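Local coordinates for conjugal transfer protein (Escherichia coli, PDB 5I97) that probably forms, as a VirB8-like inner-membrane component, part of the type IV secretion machinery used in plasmid conjugation, at residues Ala55-Met59 / Gln143-Asn147; Gln124-Ala128 / Arg157-Glu161; Gly83-Thr87 / Val111-Arg115; Leu97-Val103 / Ile129-Glu133; Val38-Ser43 / Arg89-Asn93. All coordinates share one frame; numbering follows the deposited sequence.

Contact 1 of 5, residues Ala55-Met59 / Gln143-Asn147; sequences AVGLM and QRYVN
Ala-55 makes only a light contact, with its CB 4.3 Å from Val-146 CG1. Three residues on, Leu-58 buries the most surface of the contact. Its CG stands anti to the carbonyl carbon (chi1 -62°), and both methyls reach from the end of helix 49-58 to residues 143-147. The side chain crosses those of Gln-143 and Val-146 at about a right angle. The two branches divide the work. CD1 rests 3.9 Å from Gln-143 CA and also touches the valine. CD2 lies across the glutamine chain, 3.5 Å from Gln-143 NE2. The other end of that amide, OE1, is held by the backbone N of Asn-140. Leu-58 O lies 3.1 Å from Asn-147 ND2; that nitrogen is hydrogen-bonded to Phe-151 O. Met-59 is the first residue past the helix. Its long chain is extended, with CG 3.8 Å from Asn-147 CG. At the far end, CE reaches Val-146 O at 3.6 Å and lies beside Val-146 CG1. Facing it, the turn is held by Gln-143 O, which accepts from the N of both Val-146 and Asn-147. Met-59 also bonds through its backbone to Val-153, and its side chain touches Tyr-37. The contact thus packs one helix C-terminus against the turn that follows another, at the helical side of the NTF2-like fold of the VirB8 domain, probably the periplasmic part of this inner-membrane protein.

Contact 2 of 5, residues Gln124-Ala128 / Arg157-Glu161; sequences QRWIA and RVNPE
Trp-126 and Pro-160 face each other across a non-hydrogen-bonded antiparallel pair, yet their side chains diverge. The indole crosses the proline obliquely, with CZ3 3.8 Å from Pro-160 CG. Trp-126 CB lies beside Val-158 CG1, at 3.7 Å. The other methyl of that valine, CG2, packs 4.0 Å from Ala-128 CB on their shared sheet face. The indole NE1 donates to Thr-110 OG1, and the ring stacks with Phe-108; both partners are on strand 103-114, which probably fixes the ring's rotation. Ile-127 and Asn-159 project from the opposite face. Here Ile-127 meets Glu-161 at about a right angle. The glutamate chain bends at chi2 (95°), which lays its carboxylate against the isoleucine, with Glu-161 CD 3.7 Å from Ile-127 CD1. Nearer the backbone, Glu-161 CB touches Arg-125 CB.

Main-chain bonds join the strands. Ile-127 N donates to Asn-159 O at 2.7 Å, almost straight, and Asn-159 N returns a bond to Ile-127 O at 2.9 Å. The last bond of the pair, Glu-161 N to Arg-125 O, is 3.0 Å long and lies at the modelled C-terminus. Cohesion therefore rests on backbone bonds and apolar contacts. The Glu-161 charge makes no salt bridge across these two segments: the charged group of Arg-125 does not touch it, and Arg-107, on strand 103-114, is a long, weak partner.

Contact 3 of 5, residues Gly83-Thr87 / Val111-Arg115; sequences GDSET and VRRVR
Glu-86 and Arg-112 form a two-pronged salt bridge. The guanidinium comes side-on: NE donates to OE2 at 2.7 Å and NH2 to OE1 at 2.8 Å. Both oxygens lie near the guanidinium plane, but the two planes are 63° apart, and both nitrogens come from above the carboxylate. The arginine is extended from CG to NE, and its NH1 goes to Asp-121. An alanine here would probably leave Glu-86 and Asp-121 without their side-chain partner. This is the open end of the hairpin of strands 86-98 and 103-114. Thr-87 and Arg-113 are a hydrogen-bonded pair of it: Thr-87 N donates to Arg-113 O at 2.9 Å, and Arg-113 N to Thr-87 O at 2.7 Å. Beyond them, Arg-115 N reaches Ser-85 O at 2.9 Å. Arg-115 bends at chi2 and brings NH1 to Asp-84 OD1, a salt bridge whose modelled 2.5 Å is doubtfully short. Asp-84 OD2 has two further partners, Tyr-47 OH and His-101 NE2 of the second subunit. The side chains of Thr-87 and Arg-113 find partners outside, Thr-87 OG1 with Tyr-44 O and Arg-113 NH1 with Asp-120.

Contact 4 of 5, residues Leu97-Val103 / Ile129-Glu133; sequences LDKPHGV and IMGYE
Tyr-132 and Gly-102 are joined first through the backbone: Tyr-132 N donates to Gly-102 O at 2.7 Å. From CB the tyrosine turns back over the glycine, because its CG sits between the backbone N and the carbonyl carbon (chi1 69°). CG is 4.0 Å from Gly-102 O. The next atom, CD1, is nearer to that oxygen, at 3.3 Å. CE1 lies 3.4 Å from Gly-102 C. CE1 and CZ both lie near Gly-102 CA, which sits over the ring face; this CH-pi contact runs 3.9 Å from that CA to the ring centroid, 21° off the normal. At the tip, OH lies 3.8 Å from Lys-99 CA, with Leu-97 CD2 just beyond, and it is hydrogen-bonded to Asp-30. A leucine in place of Tyr-132 would probably uncover the glycine and leave Asp-30 without this hydroxyl.

Gly-102 has positive phi, and its CA lies close to Tyr-132 O. Gly-102 and Val-103 both face Asp-98, forming a G1 beta bulge in the turn, where His-101 ND1 donates to Asp-98 OD2 at 2.6 Å. Val-103, the second bulge residue, also pairs with Gly-131. The contact thus ties the turn between strands 86-98 and 103-114 to strand 124-134. Helix 27-42 lies against it through Asp-27, Asp-30 and Leu-34, while Phe-151 of strand 151-160 touches the tyrosine.

Contact 5 of 5, residues Val38-Ser43 / Arg89-Asn93; sequences VIHRES and RVKIN
Val-90 packs into the last turn of helix 27-42 with both methyls. CG1 meets Ile-39 CG1 at 3.9 Å. CG2 is pressed closer, 3.8 Å from Glu-42 CB and 3.3 Å from Ser-43 OG. One turn back along the helix, Val-38 CG1 touches Ile-92 CD1 at 3.9 Å, the two side chains crossing at a slant. Val-38 also rests on Ile-106 and Phe-108, which carries this apolar layer onto the next strand. The arrangement is the helix-on-sheet packing of the NTF2-like fold: the axes of 38-42 and 89-93 come within 7.9 Å and run at 149°. Toward the edge the fit is looser. Ile-39 CD1 approaches Ile-92 CG1 only to 4.2 Å, and Arg-89 and Lys-91 point away from the helix on the exposed side of the strand. One water bridges Ser-43 OG and Val-90 N. It donates to the hydroxyl at 2.6 Å and accepts from the backbone N at 3.0 Å. The serine hydroxyl in turn donates to Ile-39 O, in the carbonyl plane and on a lone pair. That oxygen also takes Ser-43 N, so it has two donors from the first residue past the helix. Glu-42 sends its carboxylate off to Tyr-156 OH.

In the fold
Contacts 2, 3, 4 and 5 all reach one antiparallel sheet, whose strands follow chain order: 86-98, 103-114, 124-134, 151-160. Contacts 3 and 4 sit on opposite sides of the chain's centre, about 32 Å apart between centres, and both use strand 86-98. Contact 5, nearest the middle, uses it too, puts helix 27-42 on the sheet and touches contacts 2, 3 and 4. Contact 1 joins helix 49-58 to the turn after helix 141-144 and meets contact 5 at His-40. Along the chain, contacts 3 and 4 fall within contact 1; contact 5 closes before contact 2 opens. Helices and sheet are thus tied into one compact domain, and contact 3 also reaches the second subunit.

Contact 1 of 5, residues Ala55-Met59 / Gln143-Asn147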
# COMPACT_ATOMS: atom_id res chain seq x y z
N ALA A 55 15.54 8.10 12.51
CA ALA A 55 15.52 6.84 13.25
C ALA A 55 16.80 6.04 13.09
O ALA A 55 17.35 5.54 14.08
CB ALA A 55 14.32 6.01 12.82
N VAL A 56 17.28 5.89 11.86
CA VAL A 56 18.51 5.15 11.61
C VAL A 56 19.69 5.78 12.32
O VAL A 56 20.53 5.07 12.88
CB VAL A 56 18.81 5.06 10.11
CG1 VAL A 56 20.18 4.45 9.86
CG2 VAL A 56 17.73 4.27 9.41
N GLY A 57 19.72 7.11 12.33
CA GLY A 57 20.77 7.84 13.02
C GLY A 57 20.80 7.58 14.51
O GLY A 57 21.87 7.40 15.09
N LEU A 58 19.63 7.57 15.14
CA LEU A 58 19.55 7.35 16.58
C LEU A 58 19.85 5.90 16.95
O LEU A 58 20.26 5.62 18.06
CB LEU A 58 18.17 7.72 17.11
CG LEU A 58 17.76 9.19 16.97
CD1 LEU A 58 16.33 9.38 17.43
CD2 LEU A 58 18.70 10.08 17.76
N MET A 59 19.67 4.99 16.00
CA MET A 59 19.83 3.57 16.26
C MET A 59 21.12 3.03 15.69
O MET A 59 21.22 1.84 15.43
CB MET A 59 18.65 2.79 15.69
CG MET A 59 17.32 3.14 16.32
SD MET A 59 15.98 2.34 15.44
CE MET A 59 14.58 3.15 16.19
N GLN A 143 14.35 11.71 21.13
CA GLN A 143 15.04 10.44 20.94
C GLN A 143 14.41 9.34 21.79
O GLN A 143 14.32 8.19 21.37
CB GLN A 143 16.50 10.58 21.34
CG GLN A 143 17.12 11.87 20.92
CD GLN A 143 18.53 11.99 21.43
OE1 GLN A 143 18.77 11.91 22.63
NE2 GLN A 143 19.49 12.16 20.52
N ARG A 144 14.03 9.71 23.01
CA ARG A 144 13.34 8.82 23.93
C ARG A 144 12.05 8.25 23.35
O ARG A 144 11.67 7.13 23.66
CB ARG A 144 13.06 9.53 25.25
CG ARG A 144 14.04 9.14 26.36
CD ARG A 144 14.05 10.16 27.49
NE ARG A 144 12.73 10.40 28.07
CZ ARG A 144 11.92 9.47 28.57
NH1 ARG A 144 12.29 8.19 28.60
NH2 ARG A 144 10.74 9.81 29.06
N TYR A 145 11.40 9.03 22.50
CA TYR A 145 10.13 8.65 21.91
C TYR A 145 10.34 7.80 20.67
O TYR A 145 9.40 7.30 20.07
CB TYR A 145 9.34 9.93 21.57
CG TYR A 145 7.97 9.79 20.94
CD1 TYR A 145 6.83 9.64 21.71
CD2 TYR A 145 7.81 9.89 19.56
CE1 TYR A 145 5.56 9.55 21.12
CE2 TYR A 145 6.56 9.80 18.97
CZ TYR A 145 5.44 9.63 19.75
OH TYR A 145 4.20 9.54 19.16
N VAL A 146 11.61 7.61 20.30
CA VAL A 146 11.98 6.90 19.08
C VAL A 146 12.83 5.69 19.40
O VAL A 146 12.61 4.61 18.85
CB VAL A 146 12.74 7.82 18.09
CG1 VAL A 146 13.18 7.04 16.88
CG2 VAL A 146 11.85 8.95 17.65
N ASN A 147 13.79 5.87 20.30
CA ASN A 147 14.72 4.82 20.67
C ASN A 147 14.89 4.75 22.19
O ASN A 147 15.98 4.99 22.71
CB ASN A 147 16.07 5.09 20.01
CG ASN A 147 16.99 3.90 20.05
OD1 ASN A 147 16.54 2.77 20.15
ND2 ASN A 147 18.29 4.16 20.01

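Contact 2 of 5, residues Gln124-Ala128 / Arg157-Glu161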
# COMPACT_ATOMS: atom_id res chain seq x y z
N GLN A 124 13.42 -8.04 -5.01
CA GLN A 124 14.83 -8.37 -4.81
C GLN A 124 15.01 -8.90 -3.39
O GLN A 124 14.45 -8.34 -2.45
CB GLN A 124 15.72 -7.15 -5.05
CG GLN A 124 15.81 -6.71 -6.50
CD GLN A 124 16.44 -5.35 -6.62
OE1 GLN A 124 15.96 -4.37 -6.04
NE2 GLN A 124 17.55 -5.29 -7.33
N ARG A 125 15.76 -9.98 -3.22
CA ARG A 125 15.91 -10.59 -1.90
C ARG A 125 17.30 -10.34 -1.34
O ARG A 125 18.29 -10.43 -2.07
CB ARG A 125 15.61 -12.09 -1.94
CG ARG A 125 14.15 -12.37 -2.32
CD ARG A 125 13.74 -13.86 -2.28
NE ARG A 125 13.32 -14.26 -0.93
CZ ARG A 125 12.29 -15.06 -0.67
NH1 ARG A 125 11.58 -15.59 -1.66
NH2 ARG A 125 11.97 -15.35 0.58
N TRP A 126 17.38 -10.01 -0.06
CA TRP A 126 18.66 -9.65 0.54
C TRP A 126 18.93 -10.33 1.88
O TRP A 126 18.01 -10.79 2.56
CB TRP A 126 18.73 -8.14 0.75
CG TRP A 126 18.27 -7.33 -0.40
CD1 TRP A 126 17.00 -6.92 -0.65
CD2 TRP A 126 19.07 -6.79 -1.46
NE1 TRP A 126 16.96 -6.17 -1.79
CE2 TRP A 126 18.23 -6.07 -2.31
CE3 TRP A 126 20.44 -6.84 -1.75
CZ2 TRP A 126 18.68 -5.42 -3.45
CZ3 TRP A 126 20.90 -6.19 -2.88
CH2 TRP A 126 20.02 -5.49 -3.72
N ILE A 127 20.19 -10.34 2.28
CA ILE A 127 20.58 -10.79 3.61
C ILE A 127 21.28 -9.65 4.35
O ILE A 127 22.27 -9.11 3.85
CB ILE A 127 21.50 -12.01 3.57
CG1 ILE A 127 20.91 -13.10 2.67
CG2 ILE A 127 21.74 -12.54 4.97
CD1 ILE A 127 21.83 -14.28 2.46
N ALA A 128 20.79 -9.31 5.53
CA ALA A 128 21.42 -8.30 6.36
C ALA A 128 22.09 -8.94 7.58
O ALA A 128 21.42 -9.56 8.41
CB ALA A 128 20.41 -7.27 6.80
N ARG A 157 25.89 -4.93 7.15
CA ARG A 157 26.23 -5.20 5.77
C ARG A 157 25.13 -6.03 5.13
O ARG A 157 24.61 -6.97 5.73
CB ARG A 157 27.61 -5.85 5.69
CG ARG A 157 27.70 -7.27 6.11
CD ARG A 157 29.09 -7.83 5.83
NE ARG A 157 29.29 -9.14 6.43
CZ ARG A 157 29.10 -10.30 5.81
NH1 ARG A 157 28.72 -10.33 4.54
NH2 ARG A 157 29.32 -11.44 6.46
N VAL A 158 24.77 -5.64 3.92
CA VAL A 158 23.72 -6.29 3.17
C VAL A 158 24.31 -6.90 1.92
O VAL A 158 25.18 -6.32 1.28
CB VAL A 158 22.60 -5.29 2.81
CG1 VAL A 158 21.52 -5.96 1.96
CG2 VAL A 158 21.99 -4.72 4.09
N ASN A 159 23.83 -8.09 1.58
CA ASN A 159 24.24 -8.78 0.38
C ASN A 159 23.02 -9.40 -0.25
O ASN A 159 22.05 -9.69 0.45
CB ASN A 159 25.28 -9.87 0.68
CG ASN A 159 26.51 -9.34 1.36
OD1 ASN A 159 26.83 -9.73 2.48
ND2 ASN A 159 27.23 -8.47 0.67
N PRO A 160 23.06 -9.59 -1.57
CA PRO A 160 21.92 -10.22 -2.24
C PRO A 160 21.80 -11.68 -1.83
O PRO A 160 22.79 -12.23 -1.35
CB PRO A 160 22.26 -10.10 -3.73
CG PRO A 160 23.29 -9.01 -3.80
CD PRO A 160 24.07 -9.12 -2.53
N GLU A 161 20.67 -12.31 -2.09
CA GLU A 161 20.44 -13.72 -1.77
C GLU A 161 20.69 -14.59 -2.99
O GLU A 161 20.34 -14.19 -4.10
CB GLU A 161 19.01 -13.94 -1.28
CG GLU A 161 18.72 -15.38 -0.84
CD GLU A 161 18.88 -15.60 0.64
OE1 GLU A 161 18.66 -14.65 1.41
OE2 GLU A 161 19.25 -16.72 1.03

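Contact 3 of 5, residues Gly83-Thr87 / Val111-Arg115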
# COMPACT_ATOMS: atom_id res chain seq x y z
N GLY A 83 13.39 12.44 -4.79
CA GLY A 83 12.18 13.12 -4.36
C GLY A 83 11.09 12.10 -4.11
O GLY A 83 11.28 11.10 -3.42
N ASP A 84 9.95 12.34 -4.74
CA ASP A 84 8.80 11.48 -4.64
C ASP A 84 8.56 10.73 -5.94
O ASP A 84 7.46 10.28 -6.20
CB ASP A 84 7.57 12.31 -4.27
CG ASP A 84 6.36 11.46 -3.96
OD1 ASP A 84 6.52 10.27 -3.63
OD2 ASP A 84 5.23 11.99 -4.07
N SER A 85 9.61 10.60 -6.76
CA SER A 85 9.47 9.95 -8.05
C SER A 85 9.30 8.44 -7.94
O SER A 85 8.74 7.81 -8.84
CB SER A 85 10.66 10.24 -8.95
OG SER A 85 11.84 9.65 -8.46
N GLU A 86 9.84 7.85 -6.89
CA GLU A 86 9.83 6.40 -6.76
C GLU A 86 9.73 6.03 -5.30
O GLU A 86 9.89 6.88 -4.43
CB GLU A 86 11.09 5.77 -7.37
CG GLU A 86 12.35 6.00 -6.55
CD GLU A 86 13.57 5.36 -7.15
OE1 GLU A 86 14.03 5.82 -8.21
OE2 GLU A 86 14.08 4.39 -6.58
N THR A 87 9.44 4.76 -5.03
CA THR A 87 9.34 4.29 -3.66
C THR A 87 9.83 2.84 -3.53
O THR A 87 9.76 2.07 -4.48
CB THR A 87 7.90 4.42 -3.18
OG1 THR A 87 7.83 4.08 -1.80
CG2 THR A 87 6.98 3.51 -3.98
N VAL A 111 10.49 -4.25 -2.74
CA VAL A 111 9.71 -4.04 -3.95
C VAL A 111 9.77 -2.56 -4.32
O VAL A 111 9.22 -1.71 -3.62
CB VAL A 111 8.24 -4.47 -3.79
CG1 VAL A 111 7.45 -4.11 -5.04
CG2 VAL A 111 8.14 -5.96 -3.52
N ARG A 112 10.49 -2.25 -5.39
CA ARG A 112 10.63 -0.86 -5.81
C ARG A 112 9.53 -0.49 -6.81
O ARG A 112 9.18 -1.28 -7.69
CB ARG A 112 12.01 -0.62 -6.41
CG ARG A 112 12.22 0.75 -7.00
CD ARG A 112 13.65 0.87 -7.43
NE ARG A 112 13.92 2.16 -8.03
CZ ARG A 112 13.97 2.37 -9.34
NH1 ARG A 112 13.77 1.37 -10.18
NH2 ARG A 112 14.23 3.59 -9.81
N ARG A 113 9.06 0.74 -6.73
CA ARG A 113 8.06 1.18 -7.68
C ARG A 113 8.37 2.57 -8.20
O ARG A 113 8.43 3.54 -7.45
CB ARG A 113 6.68 1.17 -7.00
CG ARG A 113 5.60 1.92 -7.74
CD ARG A 113 5.28 1.23 -9.05
NE ARG A 113 4.23 1.92 -9.80
CZ ARG A 113 2.95 1.60 -9.74
NH1 ARG A 113 2.54 0.63 -8.93
NH2 ARG A 113 2.06 2.27 -10.46
N VAL A 114 8.55 2.66 -9.51
CA VAL A 114 8.77 3.94 -10.18
C VAL A 114 7.40 4.50 -10.52
O VAL A 114 6.60 3.82 -11.14
CB VAL A 114 9.61 3.77 -11.43
CG1 VAL A 114 10.06 5.11 -11.95
CG2 VAL A 114 10.82 2.89 -11.13
N ARG A 115 7.11 5.72 -10.09
CA ARG A 115 5.77 6.29 -10.25
C ARG A 115 5.38 6.47 -11.72
O ARG A 115 4.20 6.45 -12.05
CB ARG A 115 5.65 7.62 -9.51
CG ARG A 115 5.80 7.53 -7.98
CD ARG A 115 4.46 7.36 -7.31
NE ARG A 115 4.59 7.03 -5.89
CZ ARG A 115 4.85 7.91 -4.94
NH1 ARG A 115 5.03 9.19 -5.26
NH2 ARG A 115 4.94 7.53 -3.67

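Contact 4 of 5, residues Leu97-Val103 / Ile129-Glu133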
# COMPACT_ATOMS: atom_id res chain seq x y z
N LEU A 97 18.54 -14.88 15.40
CA LEU A 97 19.22 -14.17 16.47
C LEU A 97 20.35 -14.97 17.06
O LEU A 97 20.24 -16.18 17.26
CB LEU A 97 18.25 -13.81 17.60
CG LEU A 97 17.13 -12.82 17.28
CD1 LEU A 97 16.36 -12.48 18.53
CD2 LEU A 97 17.68 -11.58 16.62
N ASP A 98 21.44 -14.28 17.35
CA ASP A 98 22.50 -14.80 18.18
C ASP A 98 22.65 -13.81 19.33
O ASP A 98 23.54 -12.96 19.32
CB ASP A 98 23.80 -14.98 17.40
CG ASP A 98 24.90 -15.61 18.24
OD1 ASP A 98 24.63 -16.00 19.40
OD2 ASP A 98 26.05 -15.71 17.76
N LYS A 99 21.78 -13.93 20.32
CA LYS A 99 21.66 -12.93 21.37
C LYS A 99 22.92 -12.71 22.23
O LYS A 99 23.23 -11.57 22.55
CB LYS A 99 20.49 -13.29 22.27
CG LYS A 99 19.13 -12.99 21.68
CD LYS A 99 18.00 -13.19 22.68
CE LYS A 99 18.08 -14.55 23.40
NZ LYS A 99 18.14 -15.73 22.48
N PRO A 100 23.66 -13.77 22.58
CA PRO A 100 24.87 -13.50 23.38
C PRO A 100 25.93 -12.65 22.68
O PRO A 100 26.74 -12.01 23.34
CB PRO A 100 25.42 -14.90 23.66
CG PRO A 100 24.25 -15.77 23.62
CD PRO A 100 23.37 -15.21 22.54
N HIS A 101 25.92 -12.63 21.36
CA HIS A 101 26.97 -11.93 20.65
C HIS A 101 26.47 -10.68 19.96
O HIS A 101 27.23 -9.97 19.34
CB HIS A 101 27.63 -12.87 19.63
CG HIS A 101 28.06 -14.17 20.23
ND1 HIS A 101 27.42 -15.36 19.96
CD2 HIS A 101 29.03 -14.46 21.13
CE1 HIS A 101 27.99 -16.33 20.65
NE2 HIS A 101 28.97 -15.81 21.37
N GLY A 102 25.18 -10.40 20.10
CA GLY A 102 24.59 -9.24 19.47
C GLY A 102 24.72 -9.29 17.96
O GLY A 102 25.03 -8.29 17.33
N VAL A 103 24.53 -10.47 17.39
CA VAL A 103 24.60 -10.65 15.95
C VAL A 103 23.26 -11.20 15.47
O VAL A 103 22.67 -12.06 16.12
CB VAL A 103 25.75 -11.58 15.55
CG1 VAL A 103 25.68 -11.93 14.09
CG2 VAL A 103 27.08 -10.92 15.86
N ILE A 129 23.41 -8.83 7.65
CA ILE A 129 24.16 -9.28 8.82
C ILE A 129 24.41 -8.10 9.76
O ILE A 129 25.10 -7.16 9.41
CB ILE A 129 25.51 -9.91 8.44
CG1 ILE A 129 25.33 -11.00 7.38
CG2 ILE A 129 26.23 -10.43 9.68
CD1 ILE A 129 24.48 -12.15 7.83
N MET A 130 23.86 -8.16 10.96
CA MET A 130 23.85 -6.99 11.82
C MET A 130 24.50 -7.26 13.16
O MET A 130 24.36 -8.34 13.72
CB MET A 130 22.41 -6.52 12.03
CG MET A 130 21.58 -6.50 10.77
SD MET A 130 19.87 -6.08 11.09
CE MET A 130 20.05 -4.48 11.87
N GLY A 131 25.22 -6.26 13.67
CA GLY A 131 25.69 -6.29 15.04
C GLY A 131 24.86 -5.29 15.83
O GLY A 131 24.54 -4.23 15.31
N TYR A 132 24.45 -5.65 17.04
CA TYR A 132 23.63 -4.75 17.83
C TYR A 132 23.91 -4.84 19.33
O TYR A 132 24.59 -5.74 19.81
CB TYR A 132 22.15 -5.00 17.56
CG TYR A 132 21.65 -6.31 18.08
CD1 TYR A 132 21.81 -7.48 17.36
CD2 TYR A 132 21.00 -6.39 19.31
CE1 TYR A 132 21.36 -8.68 17.83
CE2 TYR A 132 20.54 -7.58 19.79
CZ TYR A 132 20.72 -8.73 19.05
OH TYR A 132 20.25 -9.93 19.53
N GLU A 133 23.49 -3.79 20.04
CA GLU A 133 23.65 -3.67 21.48
C GLU A 133 22.70 -2.59 22.00
O GLU A 133 22.18 -1.80 21.21
CB GLU A 133 25.10 -3.31 21.83
CG GLU A 133 25.57 -1.99 21.24
CD GLU A 133 26.98 -1.64 21.67
OE1 GLU A 133 27.75 -2.56 21.99
OE2 GLU A 133 27.31 -0.43 21.68

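Contact 5 of 5, residues Val38-Ser43 / Arg89-Asn93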
# COMPACT_ATOMS: atom_id res chain seq x y z
N VAL A 38 15.92 -2.26 9.80
CA VAL A 38 15.99 -2.64 8.41
C VAL A 38 14.88 -1.96 7.61
O VAL A 38 15.10 -1.48 6.51
CB VAL A 38 15.89 -4.16 8.23
CG1 VAL A 38 15.70 -4.53 6.75
CG2 VAL A 38 17.10 -4.84 8.83
N ILE A 39 13.69 -1.91 8.17
CA ILE A 39 12.59 -1.27 7.49
C ILE A 39 12.85 0.23 7.30
O ILE A 39 12.60 0.77 6.22
CB ILE A 39 11.28 -1.51 8.24
CG1 ILE A 39 10.85 -2.96 8.06
CG2 ILE A 39 10.18 -0.62 7.70
CD1 ILE A 39 9.71 -3.38 8.96
N HIS A 40 13.36 0.90 8.33
CA HIS A 40 13.66 2.32 8.25
C HIS A 40 14.76 2.59 7.23
O HIS A 40 14.70 3.58 6.50
CB HIS A 40 14.11 2.86 9.61
CG HIS A 40 13.00 3.18 10.56
ND1 HIS A 40 11.92 3.96 10.22
CD2 HIS A 40 12.82 2.83 11.86
CE1 HIS A 40 11.12 4.08 11.27
NE2 HIS A 40 11.64 3.41 12.27
N ARG A 41 15.76 1.72 7.19
CA ARG A 41 16.95 1.97 6.40
C ARG A 41 16.83 1.54 4.94
O ARG A 41 17.34 2.22 4.06
CB ARG A 41 18.15 1.28 7.05
CG ARG A 41 19.42 1.39 6.26
CD ARG A 41 20.64 1.20 7.12
NE ARG A 41 21.86 1.29 6.32
CZ ARG A 41 23.08 1.44 6.82
NH1 ARG A 41 23.27 1.54 8.13
NH2 ARG A 41 24.11 1.50 6.00
N GLU A 42 16.13 0.44 4.69
CA GLU A 42 16.08 -0.12 3.35
C GLU A 42 14.84 0.32 2.59
O GLU A 42 14.74 0.10 1.39
CB GLU A 42 16.15 -1.65 3.40
CG GLU A 42 17.40 -2.17 4.07
CD GLU A 42 18.65 -1.73 3.35
OE1 GLU A 42 18.61 -1.58 2.12
OE2 GLU A 42 19.68 -1.50 4.03
N SER A 43 13.91 0.94 3.28
CA SER A 43 12.76 1.51 2.60
C SER A 43 13.11 2.86 2.03
O SER A 43 14.05 3.52 2.48
CB SER A 43 11.57 1.68 3.54
OG SER A 43 11.20 0.46 4.16
N ARG A 89 9.46 -0.48 -0.78
CA ARG A 89 8.93 -1.07 0.45
C ARG A 89 9.70 -2.34 0.83
O ARG A 89 10.26 -3.03 -0.03
CB ARG A 89 7.43 -1.35 0.32
CG ARG A 89 7.04 -2.60 -0.47
CD ARG A 89 5.52 -2.72 -0.53
NE ARG A 89 5.06 -3.81 -1.39
CZ ARG A 89 4.83 -3.70 -2.69
NH1 ARG A 89 4.99 -2.53 -3.30
NH2 ARG A 89 4.42 -4.76 -3.38
N VAL A 90 9.71 -2.62 2.13
CA VAL A 90 10.41 -3.78 2.69
C VAL A 90 9.48 -4.85 3.23
O VAL A 90 8.49 -4.56 3.87
CB VAL A 90 11.35 -3.35 3.85
CG1 VAL A 90 11.90 -4.57 4.61
CG2 VAL A 90 12.47 -2.45 3.36
N LYS A 91 9.81 -6.10 2.92
CA LYS A 91 9.18 -7.28 3.52
C LYS A 91 10.22 -8.10 4.27
O LYS A 91 11.16 -8.60 3.67
CB LYS A 91 8.52 -8.14 2.44
CG LYS A 91 7.67 -9.27 2.97
CD LYS A 91 6.66 -8.82 4.01
CE LYS A 91 5.67 -9.93 4.27
NZ LYS A 91 6.39 -11.17 4.65
N ILE A 92 10.08 -8.21 5.59
CA ILE A 92 10.95 -9.07 6.38
C ILE A 92 10.54 -10.53 6.20
O ILE A 92 9.38 -10.87 6.42
CB ILE A 92 10.91 -8.71 7.88
CG1 ILE A 92 11.26 -7.23 8.08
CG2 ILE A 92 11.86 -9.59 8.67
CD1 ILE A 92 12.69 -6.87 7.73
N ASN A 93 11.47 -11.39 5.82
CA ASN A 93 11.15 -12.79 5.57
C ASN A 93 11.53 -13.72 6.73
O ASN A 93 10.81 -14.67 7.04
CB ASN A 93 11.83 -13.27 4.29
CG ASN A 93 11.43 -12.45 3.07
OD1 ASN A 93 12.28 -11.97 2.32
ND2 ASN A 93 10.13 -12.26 2.88
O HOH W 1 8.78 -0.43 3.89